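Long-range contacts in sensor protein CzcS (Pseudomonas aeruginosa, PDB 5GPO), which probably acts as the zinc-sensing histidine kinase of a two-component system, with this chain, its sensor domain, binding zinc and the whole protein autophosphorylating from ATP: residues E18-S23 with H39-Q44; G50-I55 with L64-D69; A72-A77 with Q95-G100; L106-S111 with V122-E127. One frame throughout, in Å; residues are numbered along the deposited sequence.

Contact 1: residues E18-S23 with H39-Q44; sequences EQIRHS and HALQDQ. With ZN (zinc ion), chain F.
Helices 7-25 and 34-47 run roughly antiparallel here, the axes of the short segments 9.5 Å apart at closest approach with 145° between their directions, and Ile20 and Gln44 bring their CA atoms nearest. Gln44 does most of the bridging. Its CG stands anti to the backbone N, and the chain then bends at chi2 (77°), laying the amide against the backbone of the other helix. There NE2 donates to Gln19 O at 3.1 Å, almost straight at 172°, with the oxygen in the amide plane but the donor well above the carbonyl plane. Gln19 O thus serves two donors, since it also takes the helical bond from Ser23 N. Ser23 holds its OG in the crowded position between backbone N and carbonyl carbon, from where it donates to Ile20 O at 2.6 Å; the same OG rests 3.5 Å from Leu41 CD2. This is a helix-helix pair of the sensor domain, with the zinc site on the second helix. One turn apart, His39 NE2 (1.9 Å) and Asp43 OD2 (2.1 Å) bind the ion, and His39 of the second subunit completes the site, so zinc ties the two chains together. Between the helices, Ile20 and Leu41 cross at about a right angle, Ile20 CG2 meeting Leu41 CD2 at 3.6 Å. Leu53 and Ile55 of the second subunit pack on Ile20 and Leu41 respectively.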
loop_
_atom_site.group_PDB
_atom_site.type_symbol
_atom_site.label_atom_id
_atom_site.label_comp_id
_atom_site.label_asym_id
_atom_site.label_seq_id
_atom_site.Cartn_x
_atom_site.Cartn_y
_atom_site.Cartn_z
ATOM N N GLU B 18 0.523 1.373 -14.406
ATOM C CA GLU B 18 -0.008 2.500 -15.162
ATOM C C GLU B 18 -0.563 3.568 -14.239
ATOM O O GLU B 18 -0.508 4.764 -14.562
ATOM C CB GLU B 18 -1.062 2.006 -16.160
ATOM C CG GLU B 18 -0.429 1.168 -17.279
ATOM C CD GLU B 18 0.782 1.859 -17.948
ATOM O OE1 GLU B 18 1.804 1.184 -18.232
ATOM O OE2 GLU B 18 0.715 3.086 -18.184
ATOM N N GLN B 19 -1.068 3.158 -13.072
ATOM C CA GLN B 19 -1.464 4.126 -12.058
ATOM C C GLN B 19 -0.254 4.907 -11.555
ATOM O O GLN B 19 -0.332 6.123 -11.350
ATOM C CB GLN B 19 -2.183 3.399 -10.910
ATOM C CG GLN B 19 -3.635 2.992 -11.251
ATOM C CD GLN B 19 -4.158 1.795 -10.451
ATOM O OE1 GLN B 19 -3.403 1.095 -9.766
ATOM N NE2 GLN B 19 -5.462 1.569 -10.530
ATOM N N ILE B 20 0.876 4.220 -11.346
ATOM C CA ILE B 20 2.108 4.904 -10.959
ATOM C C ILE B 20 2.554 5.872 -12.047
ATOM O O ILE B 20 2.996 6.989 -11.754
ATOM C CB ILE B 20 3.212 3.882 -10.629
ATOM C CG1 ILE B 20 2.823 3.098 -9.379
ATOM C CG2 ILE B 20 4.528 4.603 -10.397
ATOM C CD1 ILE B 20 3.657 1.865 -9.149
ATOM N N ARG B 21 2.477 5.456 -13.315
ATOM C CA ARG B 21 2.827 6.366 -14.408
ATOM C C ARG B 21 1.919 7.592 -14.418
ATOM O O ARG B 21 2.374 8.709 -14.694
ATOM C CB ARG B 21 2.763 5.638 -15.757
ATOM C CG ARG B 21 3.101 6.529 -16.959
ATOM C CD ARG B 21 2.982 5.788 -18.306
ATOM N NE ARG B 21 3.877 4.637 -18.418
ATOM C CZ ARG B 21 5.156 4.697 -18.806
ATOM N NH1 ARG B 21 5.874 3.592 -18.875
ATOM N NH2 ARG B 21 5.737 5.859 -19.100
ATOM N N HIS B 22 0.626 7.411 -14.119
ATOM C CA HIS B 22 -0.258 8.568 -14.068
ATOM C C HIS B 22 0.224 9.556 -13.020
ATOM O O HIS B 22 0.297 10.760 -13.279
ATOM C CB HIS B 22 -1.698 8.152 -13.767
ATOM C CG HIS B 22 -2.637 9.310 -13.640
ATOM N ND1 HIS B 22 -3.127 10.002 -14.730
ATOM C CD2 HIS B 22 -3.178 9.898 -12.547
ATOM C CE1 HIS B 22 -3.923 10.971 -14.308
ATOM N NE2 HIS B 22 -3.975 10.927 -12.989
ATOM N N SER B 23 0.634 9.044 -11.852
ATOM C CA SER B 23 1.070 9.929 -10.778
ATOM C C SER B 23 2.342 10.689 -11.137
ATOM O O SER B 23 2.546 11.804 -10.648
ATOM C CB SER B 23 1.253 9.135 -9.481
ATOM O OG SER B 23 2.255 8.142 -9.599
ATOM N N HIS B 39 7.538 11.483 -2.698
ATOM C CA HIS B 39 6.346 11.541 -1.862
ATOM C C HIS B 39 5.086 11.205 -2.654
ATOM O O HIS B 39 4.189 10.517 -2.149
ATOM C CB HIS B 39 6.235 12.924 -1.233
ATOM C CG HIS B 39 5.093 13.049 -0.286
ATOM N ND1 HIS B 39 5.212 12.771 1.058
ATOM C CD2 HIS B 39 3.798 13.387 -0.489
ATOM C CE1 HIS B 39 4.042 12.943 1.644
ATOM N NE2 HIS B 39 3.169 13.322 0.730
ATOM N N ALA B 40 4.995 11.685 -3.895
ATOM C CA ALA B 40 3.824 11.386 -4.714
ATOM C C ALA B 40 3.732 9.895 -5.029
ATOM O O ALA B 40 2.645 9.308 -4.990
ATOM C CB ALA B 40 3.868 12.203 -6.007
ATOM N N LEU B 41 4.860 9.267 -5.357
ATOM C CA LEU B 41 4.841 7.837 -5.658
ATOM C C LEU B 41 4.451 7.021 -4.433
ATOM O O LEU B 41 3.682 6.053 -4.535
ATOM C CB LEU B 41 6.207 7.399 -6.168
ATOM C CG LEU B 41 6.549 8.000 -7.517
ATOM C CD1 LEU B 41 7.982 7.635 -7.910
ATOM C CD2 LEU B 41 5.542 7.482 -8.515
ATOM N N GLN B 42 4.966 7.399 -3.266
ATOM C CA GLN B 42 4.630 6.656 -2.058
ATOM C C GLN B 42 3.148 6.788 -1.728
ATOM O O GLN B 42 2.505 5.811 -1.322
ATOM C CB GLN B 42 5.507 7.125 -0.898
ATOM C CG GLN B 42 5.229 6.449 0.461
ATOM C CD GLN B 42 5.655 4.980 0.528
ATOM O OE1 GLN B 42 5.452 4.212 -0.413
ATOM N NE2 GLN B 42 6.256 4.594 1.642
ATOM N N ASP B 43 2.575 7.978 -1.922
ATOM C CA ASP B 43 1.148 8.132 -1.666
ATOM C C ASP B 43 0.328 7.305 -2.645
ATOM O O ASP B 43 -0.698 6.726 -2.269
ATOM C CB ASP B 43 0.742 9.608 -1.722
ATOM C CG ASP B 43 1.058 10.347 -0.436
ATOM O OD1 ASP B 43 1.833 9.820 0.394
ATOM O OD2 ASP B 43 0.530 11.463 -0.253
ATOM N N GLN B 44 0.779 7.206 -3.896
ATOM C CA GLN B 44 0.021 6.465 -4.893
ATOM C C GLN B 44 0.134 4.954 -4.695
ATOM O O GLN B 44 -0.809 4.222 -5.021
ATOM C CB GLN B 44 0.479 6.842 -6.303
ATOM C CG GLN B 44 -0.308 6.140 -7.416
ATOM C CD GLN B 44 -1.695 6.738 -7.650
ATOM O OE1 GLN B 44 -2.414 7.083 -6.709
ATOM N NE2 GLN B 44 -2.075 6.857 -8.916
HETATM ZN ZN ZN F . 1.407 12.696 1.226
#

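Contact 2: residues G50-I55 with L64-D69; sequences GLHLSI and LMSFGD
A beta hairpin joins strands 51-57 and 63-68, antiparallel at 178°, with a classic bulge where Leu64 and Met65 both face Ile55. At that bulge Ile55 O accepts from both Leu64 N (2.7 Å) and Met65 N, in its carbonyl plane in each case. On the face that carries Leu53, Ile55, Met65 and Phe67, side chains lie in pairs along the same direction. Phe67 takes the crowded first torsion (chi1 48°), which leans its ring across to Leu53, so that CZ touches Leu53 CD2 at 3.8 Å. Ile55 and Met65 run side by side, CD1 of the isoleucine near SD of the methionine, and Leu41 of the second subunit packs against both.

The hollow on this hairpin is at Gly68, which, with no side chain, brings its CA within 3.3 Å of Leu51 O, a CA-H...O contact. Bare backbone lets the strands close to 4.1 Å between the CA atoms of His52 and Gly68. His52, CG anti to its backbone N, lays its imidazole over the neighbouring strand: Phe67 O sits above one ring face toward the rim, 3.3 Å from His52 CD2, while Ser66 OG lies at the ring edge, 3.5 Å from His52 CE1. Asp69 closes the end of the pair. Its OD1 accepts from Ala71 N, and its OD2 uses the anti lone pair to receive Gly50 N at 2.9 Å.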
loop_
_atom_site.group_PDB
_atom_site.type_symbol
_atom_site.label_atom_id
_atom_site.label_comp_id
_atom_site.label_asym_id
_atom_site.label_seq_id
_atom_site.Cartn_x
_atom_site.Cartn_y
_atom_site.Cartn_z
ATOM N N GLY B 50 -4.840 -2.281 -2.205
ATOM C CA GLY B 50 -5.873 -3.231 -1.831
ATOM C C GLY B 50 -6.225 -3.220 -0.359
ATOM O O GLY B 50 -6.932 -4.111 0.112
ATOM N N LEU B 51 -5.745 -2.230 0.372
ATOM C CA LEU B 51 -5.992 -2.092 1.791
ATOM C C LEU B 51 -6.473 -0.671 2.054
ATOM O O LEU B 51 -6.095 0.269 1.348
ATOM C CB LEU B 51 -4.715 -2.409 2.583
ATOM C CG LEU B 51 -4.082 -3.794 2.465
ATOM C CD1 LEU B 51 -2.626 -3.704 2.862
ATOM C CD2 LEU B 51 -4.808 -4.781 3.383
ATOM N N HIS B 52 -7.348 -0.518 3.045
ATOM C CA HIS B 52 -7.789 0.810 3.430
ATOM C C HIS B 52 -7.817 0.897 4.949
ATOM O O HIS B 52 -8.161 -0.075 5.628
ATOM C CB HIS B 52 -9.168 1.138 2.850
ATOM C CG HIS B 52 -9.587 2.561 3.073
ATOM N ND1 HIS B 52 -10.247 2.969 4.210
ATOM C CD2 HIS B 52 -9.431 3.672 2.310
ATOM C CE1 HIS B 52 -10.490 4.268 4.141
ATOM N NE2 HIS B 52 -10.001 4.721 2.998
ATOM N N LEU B 53 -7.402 2.039 5.479
ATOM C CA LEU B 53 -7.352 2.202 6.928
ATOM C C LEU B 53 -8.090 3.461 7.346
ATOM O O LEU B 53 -7.816 4.550 6.824
ATOM C CB LEU B 53 -5.905 2.234 7.420
ATOM C CG LEU B 53 -5.695 2.356 8.940
ATOM C CD1 LEU B 53 -6.421 1.235 9.683
ATOM C CD2 LEU B 53 -4.210 2.343 9.270
ATOM N N SER B 54 -9.041 3.302 8.269
ATOM C CA SER B 54 -9.806 4.406 8.841
ATOM C C SER B 54 -9.575 4.443 10.334
ATOM O O SER B 54 -9.737 3.423 11.022
ATOM C CB SER B 54 -11.306 4.262 8.570
ATOM O OG SER B 54 -11.627 4.492 7.220
ATOM N N ILE B 55 -9.196 5.607 10.851
ATOM C CA ILE B 55 -8.971 5.799 12.271
ATOM C C ILE B 55 -9.834 6.960 12.719
ATOM O O ILE B 55 -9.711 8.064 12.180
ATOM C CB ILE B 55 -7.486 6.042 12.560
ATOM C CG1 ILE B 55 -6.735 4.760 12.185
ATOM C CG2 ILE B 55 -7.271 6.436 14.025
ATOM C CD1 ILE B 55 -5.375 4.689 12.708
ATOM N N LEU B 64 -9.900 10.711 12.150
ATOM C CA LEU B 64 -8.600 11.312 12.394
ATOM C C LEU B 64 -7.634 11.027 11.256
ATOM O O LEU B 64 -6.871 11.913 10.866
ATOM C CB LEU B 64 -8.010 10.823 13.725
ATOM C CG LEU B 64 -6.518 11.090 13.989
ATOM C CD1 LEU B 64 -6.193 12.583 13.985
ATOM C CD2 LEU B 64 -6.039 10.453 15.285
ATOM N N MET B 65 -7.663 9.811 10.713
ATOM C CA MET B 65 -6.838 9.451 9.565
ATOM C C MET B 65 -7.639 8.554 8.644
ATOM O O MET B 65 -8.400 7.706 9.108
ATOM C CB MET B 65 -5.570 8.694 9.950
ATOM C CG MET B 65 -4.663 9.336 10.949
ATOM S SD MET B 65 -3.417 8.074 11.277
ATOM C CE MET B 65 -2.612 8.773 12.707
ATOM N N SER B 66 -7.440 8.730 7.344
ATOM C CA SER B 66 -8.090 7.893 6.351
ATOM C C SER B 66 -7.165 7.820 5.144
ATOM O O SER B 66 -6.758 8.864 4.630
ATOM C CB SER B 66 -9.453 8.474 5.978
ATOM O OG SER B 66 -10.106 7.673 5.019
ATOM N N PHE B 67 -6.785 6.607 4.731
ATOM C CA PHE B 67 -5.985 6.460 3.520
ATOM C C PHE B 67 -6.040 5.017 3.027
ATOM O O PHE B 67 -6.455 4.108 3.740
ATOM C CB PHE B 67 -4.533 6.896 3.750
ATOM C CG PHE B 67 -3.911 6.319 4.985
ATOM C CD1 PHE B 67 -3.429 5.017 4.996
ATOM C CD2 PHE B 67 -3.788 7.081 6.135
ATOM C CE1 PHE B 67 -2.841 4.483 6.131
ATOM C CE2 PHE B 67 -3.205 6.556 7.278
ATOM C CZ PHE B 67 -2.725 5.255 7.275
ATOM N N GLY B 68 -5.588 4.824 1.792
ATOM C CA GLY B 68 -5.574 3.499 1.213
ATOM C C GLY B 68 -6.404 3.440 -0.049
ATOM O O GLY B 68 -6.674 4.463 -0.691
ATOM N N ASP B 69 -6.857 2.233 -0.359
ATOM C CA ASP B 69 -7.495 1.871 -1.616
ATOM C C ASP B 69 -9.017 1.961 -1.475
ATOM O O ASP B 69 -9.600 1.312 -0.607
ATOM C CB ASP B 69 -7.058 0.447 -1.968
ATOM C CG ASP B 69 -7.333 0.069 -3.404
ATOM O OD1 ASP B 69 -8.370 0.506 -3.959
ATOM O OD2 ASP B 69 -6.505 -0.703 -3.949
#

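Contact 3: residues A72-A77 with Q95-G100. With SO4 (sulfate ion), chain H.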
loop_
_atom_site.group_PDB
_atom_site.type_symbol
_atom_site.label_atom_id
_atom_site.label_comp_id
_atom_site.label_asym_id
_atom_site.label_seq_id
_atom_site.Cartn_x
_atom_site.Cartn_y
_atom_site.Cartn_z
ATOM N N ALA B 72 -10.950 -1.204 -1.540
ATOM C CA ALA B 72 -11.031 -1.951 -0.294
ATOM C C ALA B 72 -11.966 -1.318 0.728
ATOM O O ALA B 72 -12.096 -1.849 1.834
ATOM C CB ALA B 72 -9.630 -2.114 0.320
ATOM N N ALA B 73 -12.643 -0.223 0.399
ATOM C CA ALA B 73 -13.447 0.493 1.380
ATOM C C ALA B 73 -14.928 0.435 1.026
ATOM O O ALA B 73 -15.300 0.473 -0.151
ATOM C CB ALA B 73 -13.006 1.955 1.487
ATOM N N SER B 74 -15.767 0.349 2.054
ATOM C CA SER B 74 -17.213 0.447 1.896
ATOM C C SER B 74 -17.750 1.342 3.001
ATOM O O SER B 74 -17.508 1.079 4.184
ATOM C CB SER B 74 -17.880 -0.932 1.941
ATOM O OG SER B 74 -19.278 -0.816 2.200
ATOM N N VAL B 75 -18.437 2.423 2.616
ATOM C CA VAL B 75 -19.079 3.302 3.595
ATOM C C VAL B 75 -20.029 2.504 4.473
ATOM O O VAL B 75 -20.035 2.641 5.704
ATOM C CB VAL B 75 -19.817 4.454 2.881
ATOM C CG1 VAL B 75 -20.756 5.165 3.848
ATOM C CG2 VAL B 75 -18.811 5.432 2.305
ATOM N N ALA B 76 -20.862 1.671 3.841
ATOM C CA ALA B 76 -21.872 0.910 4.574
ATOM C C ALA B 76 -21.232 -0.106 5.506
ATOM O O ALA B 76 -21.664 -0.273 6.651
ATOM C CB ALA B 76 -22.807 0.199 3.595
ATOM N N ALA B 77 -20.196 -0.793 5.027
ATOM C CA ALA B 77 -19.535 -1.801 5.841
ATOM C C ALA B 77 -18.867 -1.174 7.055
ATOM O O ALA B 77 -18.988 -1.693 8.171
ATOM C CB ALA B 77 -18.513 -2.556 5.000
ATOM N N GLN B 95 -15.635 -8.561 10.047
ATOM C CA GLN B 95 -16.796 -8.305 9.214
ATOM C C GLN B 95 -16.485 -8.740 7.798
ATOM O O GLN B 95 -15.509 -8.270 7.209
ATOM C CB GLN B 95 -17.168 -6.831 9.241
ATOM C CG GLN B 95 -18.351 -6.509 8.372
ATOM C CD GLN B 95 -18.427 -5.038 8.098
ATOM O OE1 GLN B 95 -17.542 -4.472 7.438
ATOM N NE2 GLN B 95 -19.460 -4.394 8.618
ATOM N N SER B 96 -17.293 -9.646 7.267
ATOM C CA SER B 96 -17.315 -9.881 5.838
ATOM C C SER B 96 -18.467 -9.082 5.250
ATOM O O SER B 96 -19.461 -8.807 5.928
ATOM C CB SER B 96 -17.448 -11.367 5.513
ATOM O OG SER B 96 -16.412 -12.105 6.143
ATOM N N TRP B 97 -18.302 -8.661 4.001
ATOM C CA TRP B 97 -19.267 -7.770 3.373
ATOM C C TRP B 97 -19.214 -7.990 1.873
ATOM O O TRP B 97 -18.132 -8.175 1.310
ATOM C CB TRP B 97 -18.962 -6.307 3.716
ATOM C CG TRP B 97 -20.107 -5.356 3.510
ATOM C CD1 TRP B 97 -20.434 -4.701 2.352
ATOM C CD2 TRP B 97 -21.064 -4.947 4.487
ATOM N NE1 TRP B 97 -21.537 -3.907 2.557
ATOM C CE2 TRP B 97 -21.946 -4.040 3.856
ATOM C CE3 TRP B 97 -21.263 -5.255 5.838
ATOM C CZ2 TRP B 97 -23.014 -3.441 4.531
ATOM C CZ3 TRP B 97 -22.320 -4.653 6.513
ATOM C CH2 TRP B 97 -23.187 -3.758 5.854
ATOM N N SER B 98 -20.369 -7.988 1.222
ATOM C CA SER B 98 -20.388 -8.146 -0.243
ATOM C C SER B 98 -21.325 -7.188 -0.913
ATOM O O SER B 98 -22.311 -6.853 -0.358
ATOM C CB SER B 98 -20.808 -9.538 -0.650
ATOM O OG SER B 98 -21.695 -10.010 0.294
ATOM N N THR B 99 -21.004 -6.771 -2.132
ATOM C CA THR B 99 -21.901 -5.897 -2.867
ATOM C C THR B 99 -21.692 -5.954 -4.364
ATOM O O THR B 99 -21.950 -4.995 -5.101
ATOM C CB THR B 99 -21.713 -4.494 -2.344
ATOM O OG1 THR B 99 -22.477 -3.570 -3.129
ATOM C CG2 THR B 99 -20.210 -4.159 -2.328
ATOM N N GLY B 100 -21.213 -7.104 -4.829
ATOM C CA GLY B 100 -20.961 -7.308 -6.243
ATOM C C GLY B 100 -19.997 -8.449 -6.502
ATOM O O GLY B 100 -20.406 -9.604 -6.621
HETATM S S SO4 H . -21.083 0.898 -0.197
HETATM O O1 SO4 H . -22.455 0.706 -0.688
HETATM O O2 SO4 H . -20.235 1.387 -1.288
HETATM O O3 SO4 H . -21.100 1.860 0.892
HETATM O O4 SO4 H . -20.584 -0.408 0.251
#
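Trp97 leaves strand 93-98 with its CB pointing at the start of helix 75-86, and CG anti to the backbone N (chi1 -161°) carries the indole beneath the first helical turn. CB itself is 4.0 Å from Ala77 CB. At CG and CD2 the same methyl comes closer, and it sits over the five-membered ring, 3.6 Å from the centroid and 17° off the normal: a CH-pi contact. Ala77 CA lies over the ring system as well, so CE2 and CE3 meet backbone. NE1 passes 3.8 Å from Ser74 OG, too far for a bond. Next to CE2 on the six-membered ring, CZ2 touches Ala76 CB at 3.8 Å, and further out CH2 comes near Ala76 O.

Gln95, two residues back on the same side of the strand, reaches along an extended chain to the helix. Its NE2 donates to Ala77 O at 2.8 Å, on a carbonyl lone pair and close to the amide plane, and its side chain also touches Ala80 and Leu81.

Ser74 is the N-cap: its OG accepts from Ala77 N at 3.0 Å. The same OG donates to sulfate O4, a very short bond, and Ala76 N donates to sulfate O3. An anion, probably from the crystallisation liquor, thus sits on a capped helix start, where the helix dipole and the N-H groups of the first turn probably attract it, as is typical of anion sites at helix N-termini.

Contact 4: residues L106-S111 with V122-E127; sequences LSIGAS and VLLSSE
Ser107 and Ser125 both turn OG anti to the carbonyl carbon, beside the backbone N (chi1 -46° and -68°), so their hydroxyls meet on one face of the sheet. Ser125 OG donates to Ser107 OG at 2.8 Å. The pair is a non-hydrogen-bonded one, with the CA atoms only 4.1 Å apart, so this side-chain bond links the strands where backbone N-H groups do not. Ser126 takes the crowded torsion instead (chi1 64°), which sets OG between its own backbone N and carbonyl carbon; there it donates to Leu106 O at 2.9 Å, from above the carbonyl plane. Leu106 O already accepts from Ser126 N, and so is gripped twice by one residue.

The strands themselves form an antiparallel hairpin with regular pairing. Leu106 with Ser126, Ile108 with Leu124 and Ala110 with Val122 each exchange two backbone bonds, Ile108 N reaching Leu124 O at 2.8 Å. On the face of these three pairs, Ile108 and Leu124 lie side by side, with Ile108 CG2 3.9 Å from Leu124 CB. Gly109 and Leu123 form a non-hydrogen-bonded pair; the Leu123 side chain goes to the face of the serines, and Gly109 CA approaches Val122 O at 3.1 Å in a CA-H...O contact.

Within the sheet, strand 119-127 is bonded on its other side to strand 51-57, and strand 104-113 to strand 93-98. Helix 75-86 covers the face with the two serines, Leu81 packing on Ser107 and Leu123, while Leu17 of the second subunit packs on Ile108 and Ala110 across the other face.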
loop_
_atom_site.group_PDB
_atom_site.type_symbol
_atom_site.label_atom_id
_atom_site.label_comp_id
_atom_site.label_asym_id
_atom_site.label_seq_id
_atom_site.Cartn_x
_atom_site.Cartn_y
_atom_site.Cartn_z
ATOM N N LEU B 106 -13.212 -8.003 3.495
ATOM C CA LEU B 106 -12.981 -8.466 4.857
ATOM C C LEU B 106 -12.383 -7.312 5.647
ATOM O O LEU B 106 -11.376 -6.728 5.237
ATOM C CB LEU B 106 -12.065 -9.691 4.905
ATOM C CG LEU B 106 -11.793 -10.163 6.344
ATOM C CD1 LEU B 106 -13.088 -10.480 7.095
ATOM C CD2 LEU B 106 -10.830 -11.367 6.384
ATOM N N SER B 107 -13.051 -6.942 6.732
ATOM C CA SER B 107 -12.590 -5.876 7.597
ATOM C C SER B 107 -12.429 -6.399 9.020
ATOM O O SER B 107 -13.007 -7.422 9.410
ATOM C CB SER B 107 -13.552 -4.685 7.601
ATOM O OG SER B 107 -13.950 -4.330 6.296
ATOM N N ILE B 108 -11.607 -5.686 9.781
ATOM C CA ILE B 108 -11.388 -5.947 11.196
ATOM C C ILE B 108 -11.388 -4.600 11.894
ATOM O O ILE B 108 -10.902 -3.602 11.337
ATOM C CB ILE B 108 -10.075 -6.744 11.443
ATOM C CG1 ILE B 108 -10.004 -7.264 12.886
ATOM C CG2 ILE B 108 -8.836 -5.930 11.084
ATOM C CD1 ILE B 108 -8.805 -8.177 13.141
ATOM N N GLY B 109 -11.974 -4.544 13.081
ATOM C CA GLY B 109 -12.021 -3.320 13.852
ATOM C C GLY B 109 -11.629 -3.543 15.300
ATOM O O GLY B 109 -11.883 -4.599 15.875
ATOM N N ALA B 110 -10.994 -2.527 15.882
ATOM C CA ALA B 110 -10.691 -2.587 17.304
ATOM C C ALA B 110 -10.536 -1.181 17.866
ATOM O O ALA B 110 -10.207 -0.226 17.155
ATOM C CB ALA B 110 -9.429 -3.419 17.581
ATOM N N SER B 111 -10.777 -1.071 19.167
ATOM C CA SER B 111 -10.499 0.162 19.883
ATOM C C SER B 111 -9.042 0.160 20.318
ATOM O O SER B 111 -8.493 -0.887 20.684
ATOM C CB SER B 111 -11.417 0.322 21.098
ATOM O OG SER B 111 -12.787 0.230 20.744
ATOM N N VAL B 122 -10.325 1.775 15.092
ATOM C CA VAL B 122 -9.478 1.474 13.940
ATOM C C VAL B 122 -10.239 0.503 13.058
ATOM O O VAL B 122 -10.620 -0.584 13.510
ATOM C CB VAL B 122 -8.128 0.875 14.361
ATOM C CG1 VAL B 122 -7.305 0.469 13.104
ATOM C CG2 VAL B 122 -7.348 1.869 15.235
ATOM N N LEU B 123 -10.449 0.885 11.806
ATOM C CA LEU B 123 -11.207 0.090 10.846
ATOM C C LEU B 123 -10.277 -0.266 9.693
ATOM O O LEU B 123 -9.940 0.597 8.874
ATOM C CB LEU B 123 -12.432 0.861 10.352
ATOM C CG LEU B 123 -13.388 1.379 11.425
ATOM C CD1 LEU B 123 -14.549 2.190 10.817
ATOM C CD2 LEU B 123 -13.957 0.245 12.245
ATOM N N LEU B 124 -9.865 -1.529 9.621
ATOM C CA LEU B 124 -8.952 -1.997 8.588
ATOM C C LEU B 124 -9.690 -2.918 7.624
ATOM O O LEU B 124 -10.280 -3.928 8.035
ATOM C CB LEU B 124 -7.750 -2.710 9.215
ATOM C CG LEU B 124 -6.700 -3.344 8.301
ATOM C CD1 LEU B 124 -5.980 -2.309 7.438
ATOM C CD2 LEU B 124 -5.692 -4.095 9.188
ATOM N N SER B 125 -9.639 -2.582 6.341
ATOM C CA SER B 125 -10.414 -3.290 5.333
ATOM C C SER B 125 -9.488 -3.817 4.251
ATOM O O SER B 125 -8.455 -3.216 3.942
ATOM C CB SER B 125 -11.484 -2.390 4.718
ATOM O OG SER B 125 -12.489 -2.069 5.660
ATOM N N SER B 126 -9.863 -4.956 3.681
ATOM C CA SER B 126 -9.046 -5.631 2.687
ATOM C C SER B 126 -9.929 -6.218 1.600
ATOM O O SER B 126 -10.999 -6.761 1.889
ATOM C CB SER B 126 -8.216 -6.751 3.320
ATOM O OG SER B 126 -9.066 -7.757 3.844
ATOM N N GLU B 127 -9.471 -6.114 0.354
ATOM C CA GLU B 127 -10.115 -6.819 -0.746
ATOM C C GLU B 127 -9.824 -8.308 -0.620
ATOM O O GLU B 127 -8.659 -8.714 -0.561
ATOM C CB GLU B 127 -9.586 -6.329 -2.094
ATOM C CG GLU B 127 -10.058 -4.984 -2.577
ATOM C CD GLU B 127 -9.735 -4.785 -4.058
ATOM O OE1 GLU B 127 -10.669 -4.828 -4.888
ATOM O OE2 GLU B 127 -8.541 -4.628 -4.395
#

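Contact 1 lies on the paired N-terminal helices, with its centre 17 Å from contact 2 and 25 Å from contacts 3 and 4. It comes first along the chain; contacts 2, 3 and 4 follow in series. These share the five-stranded antiparallel sheet ordered 63-68, 51-57, 119-127, 104-113, 93-98: contact 2 pairs the first two strands, contact 4 the central strand 119-127 with its neighbour 104-113, and contact 3 sets helix 75-86 against the other edge. Contacts 2 and 4, with centres 9 Å apart, are joined by Ser54 O and Leu123 N. Contacts 1, 2 and 4 touch the second subunit: helices of one chain pack on its partner's sheet, and zinc links the two 34-47 helices.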